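PDB 5HUB: chorismate mutase from Corynebacterium glutamicum, which catalyses the pericyclic rearrangement of chorismate to prephenate in the shikimate pathway branch that leads to phenylalanine and tyrosine. Local coordinates for the interface of chains A and B. Coordinates in Å, arbitrary orientation; residue numbers count along the deposited sequence, not the author numbering. Chains: chain A/B, Chorismate mutase.

Contact 1: the interface of chains A and B. Residues chain A 32, 35, 62, 65-66, 81; chain B 21, 25, 28-29.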
loop_
_atom_site.group_PDB
_atom_site.type_symbol
_atom_site.label_atom_id
_atom_site.label_comp_id
_atom_site.label_asym_id
_atom_site.label_seq_id
_atom_site.Cartn_x
_atom_site.Cartn_y
_atom_site.Cartn_z
ATOM N N VAL A 32 6.036 1.718 2.639
ATOM C CA VAL A 32 5.773 2.759 1.691
ATOM C C VAL A 32 6.655 3.985 1.875
ATOM O O VAL A 32 7.213 4.513 0.857
ATOM C CB VAL A 32 4.249 3.151 1.766
ATOM C CG1 VAL A 32 3.997 4.406 0.963
ATOM C CG2 VAL A 32 3.413 1.974 1.332
ATOM N N ARG A 35 10.229 2.895 0.616
ATOM C CA ARG A 35 10.206 2.790 -0.872
ATOM C C ARG A 35 10.213 4.154 -1.477
ATOM O O ARG A 35 11.004 4.362 -2.462
ATOM C CB ARG A 35 8.878 2.066 -1.252
ATOM C CG ARG A 35 8.876 1.651 -2.722
ATOM C CD ARG A 35 7.456 1.591 -3.218
ATOM N NE ARG A 35 7.392 0.920 -4.489
ATOM C CZ ARG A 35 7.690 1.486 -5.657
ATOM N NH1 ARG A 35 7.702 0.725 -6.751
ATOM N NH2 ARG A 35 7.976 2.773 -5.719
ATOM N N ILE A 62 5.495 -3.438 -12.901
ATOM C CA ILE A 62 5.102 -3.218 -11.511
ATOM C C ILE A 62 3.566 -3.261 -11.444
ATOM O O ILE A 62 2.987 -3.916 -10.559
ATOM C CB ILE A 62 5.664 -1.885 -10.969
ATOM C CG1 ILE A 62 7.205 -2.003 -10.894
ATOM C CG2 ILE A 62 4.995 -1.554 -9.602
ATOM C CD1 ILE A 62 7.890 -0.706 -10.587
ATOM N N GLN A 65 2.481 -6.815 -11.861
ATOM C CA GLN A 65 2.743 -7.583 -10.665
ATOM C C GLN A 65 1.667 -7.324 -9.601
ATOM O O GLN A 65 1.170 -8.263 -8.972
ATOM C CB GLN A 65 4.106 -7.224 -10.077
ATOM C CG GLN A 65 4.371 -7.869 -8.695
ATOM C CD GLN A 65 5.670 -7.426 -8.100
ATOM O OE1 GLN A 65 6.287 -6.486 -8.585
ATOM N NE2 GLN A 65 6.113 -8.092 -7.052
ATOM N N PHE A 66 1.384 -6.063 -9.365
ATOM C CA PHE A 66 0.374 -5.744 -8.313
ATOM C C PHE A 66 -0.981 -6.309 -8.727
ATOM O O PHE A 66 -1.683 -6.897 -7.865
ATOM C CB PHE A 66 0.332 -4.245 -8.093
ATOM C CG PHE A 66 1.382 -3.729 -7.151
ATOM C CD1 PHE A 66 2.718 -3.862 -7.402
ATOM C CD2 PHE A 66 1.014 -3.177 -5.934
ATOM C CE1 PHE A 66 3.675 -3.402 -6.542
ATOM C CE2 PHE A 66 1.966 -2.754 -5.038
ATOM C CZ PHE A 66 3.308 -2.858 -5.348
ATOM N N LEU A 81 2.116 4.328 -5.575
ATOM C CA LEU A 81 3.515 4.174 -5.224
ATOM C C LEU A 81 4.392 4.870 -6.297
ATOM O O LEU A 81 5.376 5.507 -5.995
ATOM C CB LEU A 81 3.865 2.718 -5.093
ATOM C CG LEU A 81 3.153 1.975 -3.978
ATOM C CD1 LEU A 81 3.545 0.509 -3.975
ATOM C CD2 LEU A 81 3.366 2.641 -2.642
ATOM N N ILE B 21 13.892 -1.666 -3.762
ATOM C CA ILE B 21 12.482 -1.381 -4.094
ATOM C C ILE B 21 11.772 -2.647 -4.486
ATOM O O ILE B 21 10.616 -2.828 -4.037
ATOM C CB ILE B 21 12.394 -0.268 -5.164
ATOM C CG1 ILE B 21 12.853 1.051 -4.595
ATOM C CG2 ILE B 21 11.002 -0.188 -5.772
ATOM C CD1 ILE B 21 13.093 2.111 -5.669
ATOM N N ASP B 25 8.438 -3.868 -2.475
ATOM C CA ASP B 25 7.115 -4.136 -3.078
ATOM C C ASP B 25 6.653 -5.502 -2.691
ATOM O O ASP B 25 5.442 -5.682 -2.388
ATOM C CB ASP B 25 7.208 -3.937 -4.596
ATOM C CG ASP B 25 7.193 -2.497 -4.955
ATOM O OD1 ASP B 25 6.825 -1.623 -4.141
ATOM O OD2 ASP B 25 7.567 -2.218 -6.166
ATOM N N ILE B 28 5.297 -4.987 0.891
ATOM C CA ILE B 28 4.012 -4.282 0.851
ATOM C C ILE B 28 2.950 -5.215 0.388
ATOM O O ILE B 28 1.871 -5.293 1.096
ATOM C CB ILE B 28 4.112 -3.051 -0.079
ATOM C CG1 ILE B 28 5.016 -2.007 0.515
ATOM C CG2 ILE B 28 2.721 -2.504 -0.398
ATOM C CD1 ILE B 28 5.481 -0.923 -0.472
ATOM N N LEU B 29 3.129 -5.971 -0.684
ATOM C CA LEU B 29 2.138 -6.899 -1.162
ATOM C C LEU B 29 1.834 -7.988 -0.113
ATOM O O LEU B 29 0.630 -8.318 0.112
ATOM C CB LEU B 29 2.518 -7.498 -2.478
ATOM C CG LEU B 29 2.443 -6.512 -3.650
ATOM C CD1 LEU B 29 3.263 -6.997 -4.825
ATOM C CD2 LEU B 29 1.010 -6.278 -4.077
#
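NE and NH1 of A:Arg35 each take one oxygen of the B:Asp25 carboxylate, tying together the long 11-42 helices of the all-helical type II (AroQ) chorismate mutase dimer. A:Arg35 corresponds to a substrate-binding arginine of the AroQ active site, so this bridge lies at or beside that site and may help to position the guanidinium. NE of A:Arg35 gives the shorter bond, 2.6 Å to OD1 of B:Asp25 and 165° at the hydrogen, both hydrogen bond and salt bridge; OD1 lies in the guanidinium plane and is met on its syn side, slightly out of the carboxylate plane. NH1 donates to the syn lone pair of OD2 of B:Asp25 at 3.0 Å. The two planes lie 20° apart, so the paired bonds hold both flat groups against rotation. With CG anti to its backbone N (chi1 -168°), the extended chain of A:Arg35 carries its NE/NH1 edge across to the B helix. CG2 of B:Ile21 sits over one guanidinium face, near the rim and 3.7 Å from CZ of A:Arg35, while CB of A:Leu81, from helix 74-84, lies over the opposite face. The carboxylate abuts the edge of the A:Phe66 ring, CG of B:Asp25 lying 3.9 Å from CZ of A:Phe66 with the planes almost perpendicular. One turn farther along, B:Leu29 lays CD2 over a face of that ring, 3.6 Å from CD2 of A:Phe66, as a CH-pi contact displaced toward the rim. CD1 of B:Leu29 makes a van der Waals contact with NE2 of A:Gln65 at 3.8 Å. CD1 of B:Ile28 touches CG2 of A:Val32 at 4.0 Å, the two side chains nearly perpendicular.

Contact 2: the interface of chains A and B. Residues chain A 31, 34-35, 38-39; chain B 17, 20-21, 24.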
loop_
_atom_site.group_PDB
_atom_site.type_symbol
_atom_site.label_atom_id
_atom_site.label_comp_id
_atom_site.label_asym_id
_atom_site.label_seq_id
_atom_site.Cartn_x
_atom_site.Cartn_y
_atom_site.Cartn_z
ATOM N N ALA A 31 6.969 0.605 5.108
ATOM C CA ALA A 31 7.539 0.151 3.830
ATOM C C ALA A 31 7.218 1.161 2.757
ATOM O O ALA A 31 8.129 1.370 1.861
ATOM C CB ALA A 31 7.019 -1.217 3.487
ATOM N N ARG A 34 9.725 3.997 3.207
ATOM C CA ARG A 34 11.083 3.580 2.805
ATOM C C ARG A 34 11.169 3.510 1.289
ATOM O O ARG A 34 12.173 4.022 0.689
ATOM C CB ARG A 34 11.422 2.230 3.402
ATOM C CG ARG A 34 11.912 2.254 4.842
ATOM C CD ARG A 34 12.361 0.892 5.341
ATOM N NE ARG A 34 11.231 0.076 5.729
ATOM C CZ ARG A 34 11.078 -1.192 5.376
ATOM N NH1 ARG A 34 12.001 -1.790 4.656
ATOM N NH2 ARG A 34 10.009 -1.851 5.746
ATOM N N ARG A 35 10.229 2.895 0.616
ATOM C CA ARG A 35 10.206 2.790 -0.872
ATOM C C ARG A 35 10.213 4.154 -1.477
ATOM O O ARG A 35 11.004 4.362 -2.462
ATOM C CB ARG A 35 8.878 2.066 -1.252
ATOM C CG ARG A 35 8.876 1.651 -2.722
ATOM C CD ARG A 35 7.456 1.591 -3.218
ATOM N NE ARG A 35 7.392 0.920 -4.489
ATOM C CZ ARG A 35 7.690 1.486 -5.657
ATOM N NH1 ARG A 35 7.702 0.725 -6.751
ATOM N NH2 ARG A 35 7.976 2.773 -5.719
ATOM N N ILE A 38 13.677 5.944 -1.146
ATOM C CA ILE A 38 14.657 5.367 -2.100
ATOM C C ILE A 38 14.303 5.812 -3.495
ATOM O O ILE A 38 15.227 6.230 -4.268
ATOM C CB ILE A 38 14.656 3.855 -2.041
ATOM C CG1 ILE A 38 15.203 3.391 -0.726
ATOM C CG2 ILE A 38 15.544 3.277 -3.175
ATOM C CD1 ILE A 38 14.977 1.945 -0.403
ATOM N N SER A 39 13.085 5.709 -3.927
ATOM C CA SER A 39 12.693 6.096 -5.239
ATOM C C SER A 39 13.026 7.530 -5.535
ATOM O O SER A 39 13.613 7.819 -6.604
ATOM C CB SER A 39 11.219 5.788 -5.468
ATOM O OG SER A 39 10.921 6.020 -6.832
ATOM N N TYR B 17 19.637 0.094 -5.106
ATOM C CA TYR B 17 18.362 0.699 -4.704
ATOM C C TYR B 17 17.197 0.086 -5.479
ATOM O O TYR B 17 16.084 -0.088 -4.845
ATOM C CB TYR B 17 18.415 2.212 -4.883
ATOM C CG TYR B 17 19.216 2.975 -3.867
ATOM C CD1 TYR B 17 19.054 2.745 -2.491
ATOM C CD2 TYR B 17 20.075 4.013 -4.247
ATOM C CE1 TYR B 17 19.765 3.483 -1.549
ATOM C CE2 TYR B 17 20.779 4.749 -3.307
ATOM C CZ TYR B 17 20.628 4.475 -1.962
ATOM O OH TYR B 17 21.328 5.211 -1.018
ATOM N N GLU B 20 16.389 -3.095 -3.773
ATOM C CA GLU B 20 15.660 -2.841 -2.510
ATOM C C GLU B 20 14.234 -2.484 -2.811
ATOM O O GLU B 20 13.324 -2.923 -2.033
ATOM C CB GLU B 20 16.324 -1.721 -1.764
ATOM C CG GLU B 20 15.803 -1.770 -0.326
ATOM C CD GLU B 20 16.496 -0.938 0.716
ATOM O OE1 GLU B 20 17.509 -0.304 0.359
ATOM O OE2 GLU B 20 16.055 -0.969 1.873
ATOM N N ILE B 21 13.892 -1.666 -3.762
ATOM C CA ILE B 21 12.482 -1.381 -4.094
ATOM C C ILE B 21 11.772 -2.647 -4.486
ATOM O O ILE B 21 10.616 -2.828 -4.037
ATOM C CB ILE B 21 12.394 -0.268 -5.164
ATOM C CG1 ILE B 21 12.853 1.051 -4.595
ATOM C CG2 ILE B 21 11.002 -0.188 -5.772
ATOM C CD1 ILE B 21 13.093 2.111 -5.669
ATOM N N LEU B 24 10.923 -4.274 -1.238
ATOM C CA LEU B 24 9.864 -3.525 -0.518
ATOM C C LEU B 24 8.555 -3.756 -1.170
ATOM O O LEU B 24 7.519 -3.832 -0.397
ATOM C CB LEU B 24 10.232 -2.051 -0.490
ATOM C CG LEU B 24 11.328 -1.698 0.478
ATOM C CD1 LEU B 24 11.988 -0.361 0.204
ATOM C CD2 LEU B 24 10.757 -1.664 1.886
#
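A:Ile38 packs its two outer methyls between B:Tyr17, B:Glu20, B:Ile21 and B:Leu24, where the 11-42 helices of the two subunits lie against each other in the all-helical AroQ dimer. Branching at CB sends CG2 of A:Ile38 to B:Tyr17 and B:Ile21, and CD1 to B:Glu20 and B:Leu24. The CG2 branch meets CD1 of B:Ile21 at 3.7 Å and, on another side, the root of the tyrosine, 3.5 Å from CB of B:Tyr17; it also touches CG and CD1 of that ring. The other branch ends in CD1, which makes an apolar contact with CD1 of B:Leu24 at 3.8 Å. B:Leu24 spreads its own methyls over the A helix. Its CD1 rests on the backbone at A:Arg35, 3.8 Å from CA, while CD2 turns toward the CB methyl of A:Ala31. Beyond its part in the layer over the A:Arg35 guanidinium, B:Ile21 sends CD1 toward the A:Ser39 backbone, at 4.0 Å from CA of A:Ser39. Charged groups border this apolar strip. B:Glu20, its CG anti to the backbone N (chi1 -164°) and its chain extended beyond CG, brings its carboxylate carbon CD to 3.4 Å from CD1 of A:Ile38. A:Arg34 bends at chi3 (-80°), which turns its guanidinium back toward B:Leu24 and places CZ of A:Arg34 3.5 Å from CD2 of B:Leu24. No hydrogen bond spans this patch, but at its rim groups of opposite charge lie near without touching, which may add a weak attraction: the guanidinium NH1 of A:Arg34 and the carboxylate OE2 of B:Glu20 are 5.0 Å apart.

About 8 Å separates the C-alpha centres of contact 1 and contact 2, and both include A:Arg35 and B:Ile21. Every residue of contact 2 belongs to the 11-42 helix of its chain, whereas contact 1 also draws on helices 49-70 and 74-84 of chain A. A:Arg35 thus joins the helix-helix seam to an active-site arginine position, and dimer packing probably helps to place it. Because the dimer is two-fold symmetric, each contact recurs with the chains exchanged, and such intertwining of helices is typical of AroQ enzymes, whose active sites combine residues from both subunits.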